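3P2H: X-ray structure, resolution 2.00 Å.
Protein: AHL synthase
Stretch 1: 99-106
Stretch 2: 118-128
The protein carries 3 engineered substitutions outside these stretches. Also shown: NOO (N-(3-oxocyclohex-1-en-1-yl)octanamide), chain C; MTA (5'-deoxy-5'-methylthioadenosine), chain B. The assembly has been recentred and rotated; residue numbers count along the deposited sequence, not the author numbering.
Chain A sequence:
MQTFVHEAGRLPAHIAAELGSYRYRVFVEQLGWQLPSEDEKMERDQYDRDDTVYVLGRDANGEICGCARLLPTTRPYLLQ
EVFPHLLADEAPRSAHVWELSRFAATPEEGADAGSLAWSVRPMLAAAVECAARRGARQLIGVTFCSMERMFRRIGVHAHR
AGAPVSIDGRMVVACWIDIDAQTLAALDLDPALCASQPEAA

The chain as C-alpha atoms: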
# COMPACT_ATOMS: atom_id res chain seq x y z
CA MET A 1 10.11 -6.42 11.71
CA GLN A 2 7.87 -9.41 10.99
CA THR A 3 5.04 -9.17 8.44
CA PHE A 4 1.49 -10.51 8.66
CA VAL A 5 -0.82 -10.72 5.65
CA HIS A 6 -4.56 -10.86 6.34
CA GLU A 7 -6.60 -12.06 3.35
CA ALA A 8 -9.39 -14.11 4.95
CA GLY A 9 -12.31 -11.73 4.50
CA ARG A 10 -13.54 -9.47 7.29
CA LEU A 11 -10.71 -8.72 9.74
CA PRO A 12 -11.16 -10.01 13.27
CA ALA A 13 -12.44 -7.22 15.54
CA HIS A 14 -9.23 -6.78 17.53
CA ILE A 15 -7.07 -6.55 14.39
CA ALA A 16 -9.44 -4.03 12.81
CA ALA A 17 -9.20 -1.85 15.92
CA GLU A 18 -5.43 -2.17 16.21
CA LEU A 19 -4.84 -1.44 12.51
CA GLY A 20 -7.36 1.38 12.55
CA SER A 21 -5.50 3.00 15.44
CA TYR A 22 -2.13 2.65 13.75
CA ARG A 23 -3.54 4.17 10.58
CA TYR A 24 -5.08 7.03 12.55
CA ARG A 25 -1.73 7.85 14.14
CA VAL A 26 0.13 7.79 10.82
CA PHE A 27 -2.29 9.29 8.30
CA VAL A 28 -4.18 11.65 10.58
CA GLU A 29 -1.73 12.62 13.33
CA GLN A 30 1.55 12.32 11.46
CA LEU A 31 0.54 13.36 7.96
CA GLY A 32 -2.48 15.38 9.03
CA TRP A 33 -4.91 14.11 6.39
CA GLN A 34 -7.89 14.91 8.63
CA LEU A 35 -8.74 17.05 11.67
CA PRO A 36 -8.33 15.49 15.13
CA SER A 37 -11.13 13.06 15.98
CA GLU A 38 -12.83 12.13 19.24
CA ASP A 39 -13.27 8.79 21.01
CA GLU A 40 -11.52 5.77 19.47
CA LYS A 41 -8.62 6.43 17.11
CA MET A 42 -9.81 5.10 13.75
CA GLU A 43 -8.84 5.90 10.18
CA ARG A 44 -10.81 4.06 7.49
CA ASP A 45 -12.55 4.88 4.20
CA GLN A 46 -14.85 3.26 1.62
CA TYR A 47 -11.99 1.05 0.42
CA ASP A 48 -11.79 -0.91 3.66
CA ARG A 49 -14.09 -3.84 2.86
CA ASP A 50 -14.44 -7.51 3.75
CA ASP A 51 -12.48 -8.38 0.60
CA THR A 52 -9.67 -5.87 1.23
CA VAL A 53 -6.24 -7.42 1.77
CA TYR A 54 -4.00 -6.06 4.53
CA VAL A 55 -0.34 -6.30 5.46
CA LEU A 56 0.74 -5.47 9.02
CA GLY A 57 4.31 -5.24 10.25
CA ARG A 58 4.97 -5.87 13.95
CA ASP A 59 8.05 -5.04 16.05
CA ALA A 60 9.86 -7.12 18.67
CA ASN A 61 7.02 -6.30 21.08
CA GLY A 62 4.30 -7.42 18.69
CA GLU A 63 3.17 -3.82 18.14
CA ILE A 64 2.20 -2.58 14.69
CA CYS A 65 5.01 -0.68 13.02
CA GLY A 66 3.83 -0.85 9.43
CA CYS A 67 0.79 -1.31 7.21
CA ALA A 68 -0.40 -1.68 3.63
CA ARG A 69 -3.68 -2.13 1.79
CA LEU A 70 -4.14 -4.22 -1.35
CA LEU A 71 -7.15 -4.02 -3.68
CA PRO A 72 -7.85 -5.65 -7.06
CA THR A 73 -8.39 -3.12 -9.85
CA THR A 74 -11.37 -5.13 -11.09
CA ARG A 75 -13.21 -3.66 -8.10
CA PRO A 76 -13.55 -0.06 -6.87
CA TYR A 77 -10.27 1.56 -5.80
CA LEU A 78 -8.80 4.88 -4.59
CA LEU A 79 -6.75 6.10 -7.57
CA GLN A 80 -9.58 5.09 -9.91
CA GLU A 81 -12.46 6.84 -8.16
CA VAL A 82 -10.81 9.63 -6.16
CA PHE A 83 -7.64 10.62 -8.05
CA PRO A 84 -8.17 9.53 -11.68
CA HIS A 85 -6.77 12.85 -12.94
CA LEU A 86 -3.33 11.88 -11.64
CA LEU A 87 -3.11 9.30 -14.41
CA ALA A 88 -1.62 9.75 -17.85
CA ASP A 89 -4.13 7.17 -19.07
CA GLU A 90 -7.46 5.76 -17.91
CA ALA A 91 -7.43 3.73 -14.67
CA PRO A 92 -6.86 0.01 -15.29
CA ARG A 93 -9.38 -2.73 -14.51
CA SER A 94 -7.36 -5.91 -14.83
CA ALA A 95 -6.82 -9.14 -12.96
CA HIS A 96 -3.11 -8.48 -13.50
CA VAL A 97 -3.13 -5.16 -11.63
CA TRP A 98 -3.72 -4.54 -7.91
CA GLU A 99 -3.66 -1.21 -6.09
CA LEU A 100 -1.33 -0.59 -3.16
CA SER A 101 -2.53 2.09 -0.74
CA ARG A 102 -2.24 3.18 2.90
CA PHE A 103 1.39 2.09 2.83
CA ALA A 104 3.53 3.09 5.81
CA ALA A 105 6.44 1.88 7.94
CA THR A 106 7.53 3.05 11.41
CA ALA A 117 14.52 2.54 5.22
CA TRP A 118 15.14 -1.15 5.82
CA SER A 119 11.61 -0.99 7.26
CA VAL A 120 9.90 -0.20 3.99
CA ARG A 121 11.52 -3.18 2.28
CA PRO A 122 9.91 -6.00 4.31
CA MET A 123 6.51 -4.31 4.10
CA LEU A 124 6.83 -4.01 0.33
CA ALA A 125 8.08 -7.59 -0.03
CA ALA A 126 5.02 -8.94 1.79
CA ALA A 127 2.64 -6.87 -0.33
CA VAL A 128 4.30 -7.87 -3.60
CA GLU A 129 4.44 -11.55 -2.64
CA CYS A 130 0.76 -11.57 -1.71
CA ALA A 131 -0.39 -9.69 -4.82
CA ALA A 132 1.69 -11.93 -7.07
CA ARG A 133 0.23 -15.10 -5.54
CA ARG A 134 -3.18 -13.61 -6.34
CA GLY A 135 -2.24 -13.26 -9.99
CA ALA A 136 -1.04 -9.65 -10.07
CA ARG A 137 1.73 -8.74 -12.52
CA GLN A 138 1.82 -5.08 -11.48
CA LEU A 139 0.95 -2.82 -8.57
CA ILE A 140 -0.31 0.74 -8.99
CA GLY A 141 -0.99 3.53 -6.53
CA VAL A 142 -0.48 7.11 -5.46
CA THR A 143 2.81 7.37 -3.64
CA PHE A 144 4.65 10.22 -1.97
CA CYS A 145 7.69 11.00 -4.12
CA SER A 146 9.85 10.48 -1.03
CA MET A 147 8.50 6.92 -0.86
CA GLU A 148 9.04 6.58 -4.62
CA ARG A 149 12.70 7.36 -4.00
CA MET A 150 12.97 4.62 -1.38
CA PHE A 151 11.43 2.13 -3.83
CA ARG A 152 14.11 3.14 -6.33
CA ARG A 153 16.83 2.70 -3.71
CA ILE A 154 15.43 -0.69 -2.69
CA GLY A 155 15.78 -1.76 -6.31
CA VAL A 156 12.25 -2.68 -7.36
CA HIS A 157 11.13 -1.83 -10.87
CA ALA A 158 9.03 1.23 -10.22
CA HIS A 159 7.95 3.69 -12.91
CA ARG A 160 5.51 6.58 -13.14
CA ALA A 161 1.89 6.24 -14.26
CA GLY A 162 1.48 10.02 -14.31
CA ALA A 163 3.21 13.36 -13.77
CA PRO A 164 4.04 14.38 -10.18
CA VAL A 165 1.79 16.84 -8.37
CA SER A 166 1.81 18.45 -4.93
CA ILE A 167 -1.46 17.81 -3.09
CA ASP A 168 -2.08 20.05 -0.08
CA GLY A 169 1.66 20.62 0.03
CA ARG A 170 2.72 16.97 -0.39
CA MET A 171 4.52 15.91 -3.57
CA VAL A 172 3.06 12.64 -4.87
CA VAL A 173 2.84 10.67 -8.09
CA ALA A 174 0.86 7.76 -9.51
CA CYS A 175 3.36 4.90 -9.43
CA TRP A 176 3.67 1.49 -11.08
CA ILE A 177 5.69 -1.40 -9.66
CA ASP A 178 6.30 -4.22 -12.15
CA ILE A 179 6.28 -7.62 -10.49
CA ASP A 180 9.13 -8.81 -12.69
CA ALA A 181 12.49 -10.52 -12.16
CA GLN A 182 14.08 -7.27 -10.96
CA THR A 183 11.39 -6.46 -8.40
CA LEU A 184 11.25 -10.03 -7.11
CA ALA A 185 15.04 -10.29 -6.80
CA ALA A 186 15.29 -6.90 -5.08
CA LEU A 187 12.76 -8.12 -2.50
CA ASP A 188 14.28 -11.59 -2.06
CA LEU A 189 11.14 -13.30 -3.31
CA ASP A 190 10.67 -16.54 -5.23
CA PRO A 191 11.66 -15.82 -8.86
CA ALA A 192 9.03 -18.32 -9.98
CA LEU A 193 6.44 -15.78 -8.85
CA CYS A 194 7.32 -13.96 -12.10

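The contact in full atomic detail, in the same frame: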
# COMPACT_ATOMS: atom_id res chain seq x y z
N GLU A 99 -4.04 -2.51 -6.61
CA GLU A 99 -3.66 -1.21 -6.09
C GLU A 99 -3.10 -1.29 -4.67
O GLU A 99 -3.69 -1.92 -3.79
CB GLU A 99 -4.85 -0.24 -6.06
CG GLU A 99 -4.46 1.11 -5.45
CD GLU A 99 -5.65 1.96 -5.06
OE1 GLU A 99 -6.48 1.47 -4.27
OE2 GLU A 99 -5.74 3.11 -5.53
N LEU A 100 -1.97 -0.64 -4.47
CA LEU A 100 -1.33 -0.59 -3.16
C LEU A 100 -1.62 0.78 -2.58
O LEU A 100 -1.33 1.79 -3.21
CB LEU A 100 0.19 -0.79 -3.31
CG LEU A 100 1.01 -0.72 -2.02
CD1 LEU A 100 0.55 -1.81 -1.06
CD2 LEU A 100 2.49 -0.89 -2.34
N SER A 101 -2.22 0.82 -1.39
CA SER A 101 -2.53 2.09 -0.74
C SER A 101 -2.27 2.00 0.77
O SER A 101 -1.89 0.95 1.27
CB SER A 101 -4.00 2.48 -0.98
OG SER A 101 -4.88 1.47 -0.53
N ARG A 102 -2.47 3.12 1.47
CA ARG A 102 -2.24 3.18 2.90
C ARG A 102 -0.99 2.39 3.26
O ARG A 102 -1.01 1.48 4.09
CB ARG A 102 -3.46 2.63 3.66
CG ARG A 102 -4.73 3.47 3.54
CD ARG A 102 -4.53 4.88 4.09
NE ARG A 102 -5.80 5.58 4.31
CZ ARG A 102 -6.59 6.06 3.34
NH1 ARG A 102 -7.72 6.67 3.65
NH2 ARG A 102 -6.23 5.93 2.06
N PHE A 103 0.12 2.75 2.62
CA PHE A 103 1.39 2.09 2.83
C PHE A 103 2.26 2.95 3.75
O PHE A 103 2.52 4.11 3.45
CB PHE A 103 2.11 1.89 1.49
CG PHE A 103 3.39 1.11 1.59
CD1 PHE A 103 3.38 -0.27 1.69
CD2 PHE A 103 4.62 1.78 1.59
CE1 PHE A 103 4.56 -0.99 1.77
CE2 PHE A 103 5.81 1.06 1.67
CZ PHE A 103 5.79 -0.32 1.76
N ALA A 104 2.70 2.37 4.86
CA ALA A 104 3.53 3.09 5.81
C ALA A 104 4.39 2.14 6.64
O ALA A 104 4.03 0.98 6.86
CB ALA A 104 2.65 3.92 6.73
N ALA A 105 5.52 2.65 7.11
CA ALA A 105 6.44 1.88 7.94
C ALA A 105 7.01 2.79 9.03
O ALA A 105 7.44 3.91 8.74
CB ALA A 105 7.55 1.30 7.09
N THR A 106 7.00 2.31 10.26
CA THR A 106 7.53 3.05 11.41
C THR A 106 8.87 2.46 11.83
O THR A 106 9.92 2.83 11.31
CB THR A 106 6.57 2.97 12.62
OG1 THR A 106 5.31 3.55 12.28
CG2 THR A 106 7.17 3.72 13.81
N TRP A 118 15.07 0.29 5.92
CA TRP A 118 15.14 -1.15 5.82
C TRP A 118 13.83 -1.66 6.43
O TRP A 118 13.64 -2.85 6.67
CB TRP A 118 16.35 -1.67 6.61
CG TRP A 118 17.65 -1.60 5.85
CD1 TRP A 118 18.46 -2.65 5.51
CD2 TRP A 118 18.29 -0.42 5.32
NE1 TRP A 118 19.55 -2.21 4.81
CE2 TRP A 118 19.47 -0.85 4.67
CE3 TRP A 118 17.97 0.94 5.32
CZ2 TRP A 118 20.34 0.05 4.03
CZ3 TRP A 118 18.84 1.84 4.68
CH2 TRP A 118 20.01 1.38 4.05
N SER A 119 12.92 -0.71 6.69
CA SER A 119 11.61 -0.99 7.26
C SER A 119 10.62 -1.11 6.12
O SER A 119 9.74 -1.97 6.11
CB SER A 119 11.17 0.15 8.17
OG SER A 119 12.13 0.38 9.19
N VAL A 120 10.77 -0.22 5.15
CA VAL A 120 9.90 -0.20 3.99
C VAL A 120 10.04 -1.51 3.21
O VAL A 120 9.04 -2.10 2.79
CB VAL A 120 10.25 0.98 3.05
CG1 VAL A 120 9.52 0.83 1.72
CG2 VAL A 120 9.87 2.29 3.73
N ARG A 121 11.27 -1.97 3.05
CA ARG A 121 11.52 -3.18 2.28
C ARG A 121 10.68 -4.40 2.65
O ARG A 121 10.01 -4.98 1.79
CB ARG A 121 13.01 -3.54 2.31
CG ARG A 121 13.41 -4.43 1.14
CD ARG A 121 14.91 -4.66 1.09
NE ARG A 121 15.31 -5.78 1.93
CZ ARG A 121 15.44 -7.03 1.50
NH1 ARG A 121 15.22 -7.34 0.23
NH2 ARG A 121 15.77 -7.99 2.35
N PRO A 122 10.70 -4.82 3.93
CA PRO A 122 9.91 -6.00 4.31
C PRO A 122 8.41 -5.81 4.07
O PRO A 122 7.72 -6.74 3.66
CB PRO A 122 10.26 -6.19 5.79
CG PRO A 122 10.62 -4.80 6.25
CD PRO A 122 11.41 -4.25 5.09
N MET A 123 7.92 -4.60 4.32
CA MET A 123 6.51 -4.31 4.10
C MET A 123 6.17 -4.45 2.62
O MET A 123 5.16 -5.03 2.25
CB MET A 123 6.17 -2.89 4.58
CG MET A 123 6.06 -2.74 6.09
SD MET A 123 4.80 -3.81 6.82
CE MET A 123 3.37 -3.36 5.85
N LEU A 124 7.04 -3.93 1.76
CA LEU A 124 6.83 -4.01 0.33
C LEU A 124 6.91 -5.46 -0.15
O LEU A 124 6.08 -5.91 -0.95
CB LEU A 124 7.87 -3.17 -0.41
CG LEU A 124 7.67 -3.00 -1.92
CD1 LEU A 124 6.28 -2.44 -2.22
CD2 LEU A 124 8.74 -2.06 -2.46
N ALA A 125 7.90 -6.19 0.35
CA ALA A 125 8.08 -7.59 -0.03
C ALA A 125 6.83 -8.41 0.23
O ALA A 125 6.41 -9.21 -0.60
CB ALA A 125 9.26 -8.19 0.71
N ALA A 126 6.23 -8.21 1.41
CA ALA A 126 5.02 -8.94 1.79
C ALA A 126 3.88 -8.61 0.83
O ALA A 126 3.19 -9.50 0.35
CB ALA A 126 4.63 -8.59 3.22
N ALA A 127 3.69 -7.32 0.57
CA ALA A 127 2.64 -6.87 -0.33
C ALA A 127 2.83 -7.48 -1.72
O ALA A 127 1.90 -8.07 -2.28
CB ALA A 127 2.65 -5.35 -0.42
N VAL A 128 4.02 -7.33 -2.28
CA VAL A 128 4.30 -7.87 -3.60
C VAL A 128 4.03 -9.38 -3.67
O VAL A 128 3.32 -9.85 -4.55
CB VAL A 128 5.76 -7.60 -4.02
CG1 VAL A 128 6.10 -8.36 -5.31
CG2 VAL A 128 5.95 -6.09 -4.23
C1 NOO C . 4.64 7.61 3.46
O1 NOO C . 5.73 8.15 3.30
C2 NOO C . 3.89 6.93 2.32
C3 NOO C . 2.49 6.87 2.28
C4 NOO C . 1.72 7.32 3.53
C5 NOO C . 2.50 7.11 4.90
C6 NOO C . 3.96 7.64 4.87
N7 NOO C . 1.70 6.42 1.14
C8 NOO C . 0.57 5.58 0.97
O8 NOO C . -0.48 5.69 1.59
C9 NOO C . 0.62 4.43 -0.07
C10 NOO C . 1.77 4.37 -1.11
C11 NOO C . 1.26 3.66 -2.40
C12 NOO C . 2.33 2.74 -3.02
C13 NOO C . 1.84 2.15 -4.36
C14 NOO C . 3.00 1.92 -5.34
C15 NOO C . 2.55 1.13 -6.57
CS MTA B . -3.02 9.31 -1.11
S5' MTA B . -2.55 11.04 -1.41
C5' MTA B . -3.05 11.80 0.17
C4' MTA B . -4.43 12.46 0.08
O4' MTA B . -5.40 11.42 -0.22
C2' MTA B . -6.01 12.21 1.89
O2' MTA B . -6.93 12.88 2.76
C3' MTA B . -4.77 13.07 1.45
O3' MTA B . -5.18 14.44 1.26
C1' MTA B . -6.59 11.75 0.54
N9 MTA B . -7.42 10.54 0.67
C8 MTA B . -7.03 9.31 1.13
N7 MTA B . -8.01 8.46 1.10
C5 MTA B . -9.11 9.09 0.61
C6 MTA B . -10.47 8.70 0.35
N6 MTA B . -10.88 7.41 0.61
N1 MTA B . -11.34 9.63 -0.17
C2 MTA B . -10.95 10.91 -0.43
N3 MTA B . -9.66 11.29 -0.18
C4 MTA B . -8.74 10.44 0.32

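The helix containing V120 to V128 lies across the strand segments of the first stretch, and the two are joined by van der Waals packing, mostly of side chains; no hydrogen bond passes between them. The helix bonds to itself, as in L124 N to V120 O at 2.9 Å and V128 N to L124 O at 2.8 Å; these i to i+4 bonds occupy the N atoms of L124 to V128 and the O atoms of V120 to L124, while its side chains meet the strands. The axes of strand 103-105 and the helix approach to 8.3 Å and run at 143°, closer to antiparallel than parallel. CA of A105 lies 5.6 Å from CA of V120, and CA of L100 lies 8.0 Å from CA of A127, near the other end of the contact. The chain turns a corner at R102 between these two points.

F103 covers the most surface. Its CA-to-CB bond points sideways, but with chi1 at -175° (t) the ring reaches out to the helix. There it meets three residues of neighbouring turns: CE2 of F103 is 3.7 Å from CG1 of V120, CE1 of F103 is 3.8 Å from CB of M123, and CZ of F103 is 4.1 Å from CB of L124. V120 and L124 approach the ring at its edge. A long, flat and apolar side chain suits this place, because it spans the gap between backbones and meets mainly carbon, though its CZ also lies 3.8 Å from N of L124.

A105, next in area, shows a different solution. Here the backbones come close, and a methyl group pointing toward the helix is enough to make contact. CB of A105 lies 3.9 Å from CB of S119 and 4.2 Å from CG2 of V120.

M123 is the helix residue that gives most to the contact. It points toward the strand; the backbone sets CB of M123 3.8 Å from CE1 of F103, and chi1 (m) turns CG of M123 so that it lies 4.4 Å from CB of A105. On the other side of the corner, earlier in the chain, L100 extends the apolar surface: its CD2 is 4.1 Å from CD1 of L124, and its CD1 is 4.2 Å from CB of A127, whose small side chain points toward the strand.

The first stretch also contacts the bound ligands. F103 packs its ring on the helix while its backbone N makes a weak hydrogen bond to O8 of NOO at 3.2 Å. At the corner, R102 directs its guanidinium to MTA, with NH1 of R102 3.1 Å from N7 of MTA in another weak hydrogen bond.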